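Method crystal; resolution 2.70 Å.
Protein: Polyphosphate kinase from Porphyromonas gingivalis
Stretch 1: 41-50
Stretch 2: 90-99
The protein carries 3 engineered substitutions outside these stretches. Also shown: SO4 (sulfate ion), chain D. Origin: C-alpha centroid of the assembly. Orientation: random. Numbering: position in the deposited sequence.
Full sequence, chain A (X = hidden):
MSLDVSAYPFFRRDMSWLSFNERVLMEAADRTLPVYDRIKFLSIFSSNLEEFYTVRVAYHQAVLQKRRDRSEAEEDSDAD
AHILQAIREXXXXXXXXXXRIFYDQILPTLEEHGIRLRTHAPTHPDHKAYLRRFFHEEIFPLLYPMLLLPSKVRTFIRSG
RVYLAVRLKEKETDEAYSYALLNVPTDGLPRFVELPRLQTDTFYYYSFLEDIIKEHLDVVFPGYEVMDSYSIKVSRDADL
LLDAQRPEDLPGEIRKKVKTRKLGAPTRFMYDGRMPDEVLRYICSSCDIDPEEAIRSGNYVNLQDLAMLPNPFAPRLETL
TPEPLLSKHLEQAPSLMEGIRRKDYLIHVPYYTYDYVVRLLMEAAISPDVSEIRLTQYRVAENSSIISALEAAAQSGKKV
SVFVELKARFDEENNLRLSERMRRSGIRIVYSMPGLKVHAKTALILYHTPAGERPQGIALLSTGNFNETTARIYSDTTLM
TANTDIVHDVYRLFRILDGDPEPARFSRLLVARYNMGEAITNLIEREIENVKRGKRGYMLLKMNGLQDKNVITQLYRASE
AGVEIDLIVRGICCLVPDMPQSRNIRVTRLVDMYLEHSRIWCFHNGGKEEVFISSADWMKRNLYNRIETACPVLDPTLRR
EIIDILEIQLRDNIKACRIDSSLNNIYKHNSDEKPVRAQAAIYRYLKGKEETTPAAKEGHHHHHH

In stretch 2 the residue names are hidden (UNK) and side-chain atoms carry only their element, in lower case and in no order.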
# COMPACT_ATOMS: atom_id res chain seq x y z
N PHE A 41 22.13 -7.90 1.77
CA PHE A 41 22.23 -9.30 1.42
C PHE A 41 21.96 -10.27 2.58
O PHE A 41 21.46 -11.37 2.37
CB PHE A 41 23.55 -9.59 0.70
CG PHE A 41 23.46 -9.39 -0.77
CD1 PHE A 41 23.57 -8.12 -1.30
CD2 PHE A 41 23.17 -10.44 -1.61
CE1 PHE A 41 23.44 -7.91 -2.66
CE2 PHE A 41 23.03 -10.23 -2.96
CZ PHE A 41 23.16 -8.95 -3.48
N LEU A 42 22.26 -9.83 3.79
CA LEU A 42 21.91 -10.58 4.98
C LEU A 42 20.38 -10.69 5.00
O LEU A 42 19.83 -11.79 5.10
CB LEU A 42 22.43 -9.85 6.22
CG LEU A 42 23.29 -10.53 7.29
CD1 LEU A 42 24.25 -11.55 6.70
CD2 LEU A 42 24.04 -9.48 8.15
N SER A 43 19.71 -9.56 4.87
CA SER A 43 18.25 -9.51 4.84
C SER A 43 17.66 -10.43 3.76
O SER A 43 16.75 -11.22 4.03
CB SER A 43 17.79 -8.06 4.66
OG SER A 43 16.67 -7.96 3.81
N ILE A 44 18.19 -10.32 2.54
CA ILE A 44 17.78 -11.14 1.41
C ILE A 44 17.90 -12.62 1.73
O ILE A 44 16.94 -13.38 1.53
CB ILE A 44 18.59 -10.83 0.12
CG1 ILE A 44 18.23 -9.44 -0.41
CG2 ILE A 44 18.33 -11.90 -0.94
CD1 ILE A 44 19.15 -8.93 -1.52
N PHE A 45 19.06 -13.01 2.26
CA PHE A 45 19.30 -14.40 2.67
C PHE A 45 18.22 -14.90 3.61
O PHE A 45 17.73 -16.03 3.48
CB PHE A 45 20.67 -14.52 3.34
CG PHE A 45 20.91 -15.86 3.98
CD1 PHE A 45 21.52 -16.87 3.28
CD2 PHE A 45 20.53 -16.09 5.30
CE1 PHE A 45 21.75 -18.10 3.87
CE2 PHE A 45 20.77 -17.31 5.90
CZ PHE A 45 21.37 -18.32 5.19
N SER A 46 17.85 -14.05 4.56
CA SER A 46 16.84 -14.38 5.54
C SER A 46 15.48 -14.55 4.89
O SER A 46 14.78 -15.52 5.17
CB SER A 46 16.78 -13.31 6.63
OG SER A 46 18.00 -13.21 7.33
N SER A 47 15.11 -13.61 4.01
CA SER A 47 13.80 -13.68 3.32
C SER A 47 13.68 -14.86 2.36
O SER A 47 12.60 -15.45 2.23
CB SER A 47 13.45 -12.38 2.59
OG SER A 47 14.61 -11.77 2.06
N ASN A 48 14.79 -15.21 1.69
CA ASN A 48 14.84 -16.40 0.84
C ASN A 48 14.63 -17.68 1.61
O ASN A 48 13.92 -18.56 1.16
CB ASN A 48 16.17 -16.50 0.10
CG ASN A 48 16.41 -15.36 -0.82
OD1 ASN A 48 15.49 -14.60 -1.16
ND2 ASN A 48 17.66 -15.20 -1.24
N LEU A 49 15.27 -17.78 2.78
CA LEU A 49 15.17 -18.97 3.61
C LEU A 49 13.78 -19.06 4.24
O LEU A 49 13.32 -20.13 4.63
CB LEU A 49 16.25 -18.96 4.67
CG LEU A 49 16.40 -20.24 5.50
CD1 LEU A 49 16.60 -21.43 4.57
CD2 LEU A 49 17.54 -20.12 6.49
N GLU A 50 13.10 -17.92 4.33
CA GLU A 50 11.75 -17.91 4.84
C GLU A 50 10.83 -18.53 3.79
O GLU A 50 9.97 -19.35 4.12
CB GLU A 50 11.32 -16.49 5.19
CG GLU A 50 9.92 -16.37 5.76
CD GLU A 50 9.77 -17.00 7.13
OE1 GLU A 50 10.62 -16.76 8.02
OE2 GLU A 50 8.79 -17.73 7.32
N UNK A 90 22.37 -28.30 6.96
CA UNK A 90 22.95 -27.22 6.19
C UNK A 90 22.55 -25.87 6.75
O UNK A 90 23.40 -24.99 6.91
c UNK A 90 22.77 -26.01 3.96
o UNK A 90 23.47 -28.30 4.10
c UNK A 90 22.59 -27.34 4.69
N UNK A 91 21.26 -25.72 7.07
CA UNK A 91 20.75 -24.44 7.58
C UNK A 91 21.42 -24.07 8.89
O UNK A 91 21.86 -22.94 9.07
c UNK A 91 19.22 -24.42 7.71
c UNK A 91 18.57 -24.58 6.35
c UNK A 91 18.77 -23.11 8.33
N UNK A 92 21.56 -25.04 9.79
CA UNK A 92 22.21 -24.81 11.08
C UNK A 92 23.63 -24.29 10.89
O UNK A 92 24.08 -23.40 11.62
c UNK A 92 22.17 -26.07 11.98
c UNK A 92 20.75 -26.28 12.52
c UNK A 92 20.52 -27.63 13.17
c UNK A 92 23.15 -25.96 13.13
N UNK A 93 24.31 -24.82 9.87
CA UNK A 93 25.66 -24.39 9.54
C UNK A 93 25.67 -22.96 8.99
O UNK A 93 26.49 -22.13 9.41
c UNK A 93 26.30 -25.38 8.56
c UNK A 93 27.79 -25.17 8.35
c UNK A 93 27.71 -24.70 5.10
c UNK A 93 28.35 -25.94 7.16
n UNK A 93 28.57 -23.72 5.35
n UNK A 93 27.59 -25.74 5.93
n UNK A 93 26.96 -24.64 4.01
N UNK A 94 24.75 -22.66 8.09
CA UNK A 94 24.67 -21.34 7.46
C UNK A 94 24.31 -20.28 8.48
O UNK A 94 24.81 -19.15 8.44
n UNK A 94 23.75 -22.32 2.80
c UNK A 94 24.07 -22.25 5.18
c UNK A 94 23.65 -21.36 6.33
c UNK A 94 23.16 -22.16 3.98
o UNK A 94 21.95 -21.95 4.10
N UNK A 95 23.44 -20.67 9.40
CA UNK A 95 23.06 -19.83 10.51
C UNK A 95 24.27 -19.37 11.31
O UNK A 95 24.38 -18.20 11.64
o UNK A 95 21.14 -19.99 13.51
c UNK A 95 21.32 -19.64 12.33
c UNK A 95 22.09 -20.57 11.41
o UNK A 95 20.91 -18.55 11.86
N UNK A 96 25.18 -20.30 11.60
CA UNK A 96 26.37 -20.00 12.37
C UNK A 96 27.27 -19.02 11.63
O UNK A 96 27.83 -18.09 12.23
c UNK A 96 27.15 -21.28 12.66
c UNK A 96 26.47 -22.19 13.66
o UNK A 96 28.55 -23.37 13.68
c UNK A 96 27.35 -23.37 14.05
o UNK A 96 26.83 -24.28 14.73
N UNK A 97 27.42 -19.25 10.33
CA UNK A 97 28.10 -18.29 9.47
C UNK A 97 27.46 -16.90 9.53
O UNK A 97 28.17 -15.90 9.74
c UNK A 97 30.18 -17.54 7.32
c UNK A 97 28.74 -17.92 6.97
c UNK A 97 28.68 -18.63 5.65
c UNK A 97 28.12 -18.81 8.04
N UNK A 98 26.14 -16.85 9.37
CA UNK A 98 25.37 -15.60 9.41
C UNK A 98 25.70 -14.76 10.65
O UNK A 98 26.00 -13.57 10.54
o UNK A 98 20.25 -11.68 8.33
c UNK A 98 23.88 -15.93 9.39
c UNK A 98 22.59 -13.86 10.09
c UNK A 98 22.93 -14.78 9.10
c UNK A 98 21.13 -12.71 8.58
c UNK A 98 21.44 -13.62 7.59
c UNK A 98 21.70 -12.82 9.83
c UNK A 98 22.33 -14.65 7.85
N UNK A 99 25.65 -15.38 11.82
CA UNK A 99 25.91 -14.65 13.05
C UNK A 99 27.37 -14.21 13.22
O UNK A 99 27.63 -13.14 13.77
o UNK A 99 19.79 -14.95 14.93
c UNK A 99 23.90 -15.30 14.44
c UNK A 99 23.03 -16.22 13.88
c UNK A 99 21.14 -15.04 14.77
c UNK A 99 21.65 -16.10 14.04
c UNK A 99 21.98 -14.11 15.34
c UNK A 99 25.40 -15.43 14.25
c UNK A 99 23.35 -14.24 15.17
S SO4 D . 18.31 -15.65 10.34
O1 SO4 D . 18.83 -14.93 9.18
O2 SO4 D . 19.33 -15.72 11.37
O3 SO4 D . 17.12 -14.97 10.87
O4 SO4 D . 17.99 -17.02 9.92

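Position 90 carries three side-chain atoms: one carbon bearing an oxygen and a second carbon. Branching at CB with one oxygen defines Thr90, whose side chain does not reach stretch 1.

Position 91 has three carbons, forked at the first, with no heteroatom. One arm packs on the Leu49 side chain, an apolar contact. A beta-branched side chain of three carbons is valine; Val91 CG1 lies 3.7 Å from Leu49 CD2, and chi1 is t.

Position 92 has four carbons, forked at the first, with one arm two carbons long. That unequal fork is isoleucine, and Ile92 does not reach stretch 1.

Position 93 shows three carbons, a nitrogen, then a carbon carrying two more nitrogens. This guanidinium makes it Arg93, exposed and out of reach of the first helix.

Position 94 has three carbons, the third bearing one oxygen and one nitrogen. Its CA-to-CB bond points toward stretch 1, and its oxygen lies 3.8 Å from Phe45 CZ, at the edge of that ring and near its plane. A terminal amide on a three-carbon chain is glutamine, so the oxygen is Gln94 OE1.

Position 95 has two carbons, the second carrying two oxygens: a short carboxylate, hence Asp95. It makes no contact with stretch 1, and Asp95 OD1 lies 3.3 Å from sulfate O2.

Position 96 repeats the carboxylate on a chain one carbon longer, which gives Glu96, exposed and remote from stretch 1.

Position 97 has four carbons forked at the second, the mark of leucine; Leu97 is out of reach of stretch 1.

Position 98 has one carbon, then a six-carbon ring bearing an oxygen. The ring packs against Leu42 and Phe45, and its oxygen lies 2.9 Å from Ser46 OG. A phenol identifies Tyr98, with chi1 t. Leu42 CD1 sits 3.8 Å from the ring centroid, 18° off the normal, a CH-pi contact over one face; sulfate O1 lies over the opposite face.

Position 99 has the same atom set, a hydroxylated six-membered ring on one carbon, and is Tyr99. Here the CA-to-CB bond points away from stretch 1, and Tyr99 CE2 lies 3.6 Å from sulfate O2.

The helices run nearly antiparallel, at 159°, with axes 12.0 Å apart at closest approach, so side chains must span the gap. Tyr98 does most of this, with 118 Å² covered by stretch 1. Its hydroxyl gives a weak hydrogen bond from Tyr98 OH to Leu42 O at 3.3 Å, although that carbonyl also accepts Ser46 N within its own helix. The Phe45 and Tyr98 rings meet obliquely, centroids 5.5 Å apart and planes at 39°. Further along, Leu49 and Val91 extend the apolar contact. The sulfate, probably from the crystallisation liquor, accepts a hydrogen bond from Ser46 OG to its O1 at 2.7 Å, and it also lies against stretch 2, with sulfate O1 3.3 Å from Tyr98 CZ, so it touches both helices.

Stretch 2 90-99: TVIRQDELYY
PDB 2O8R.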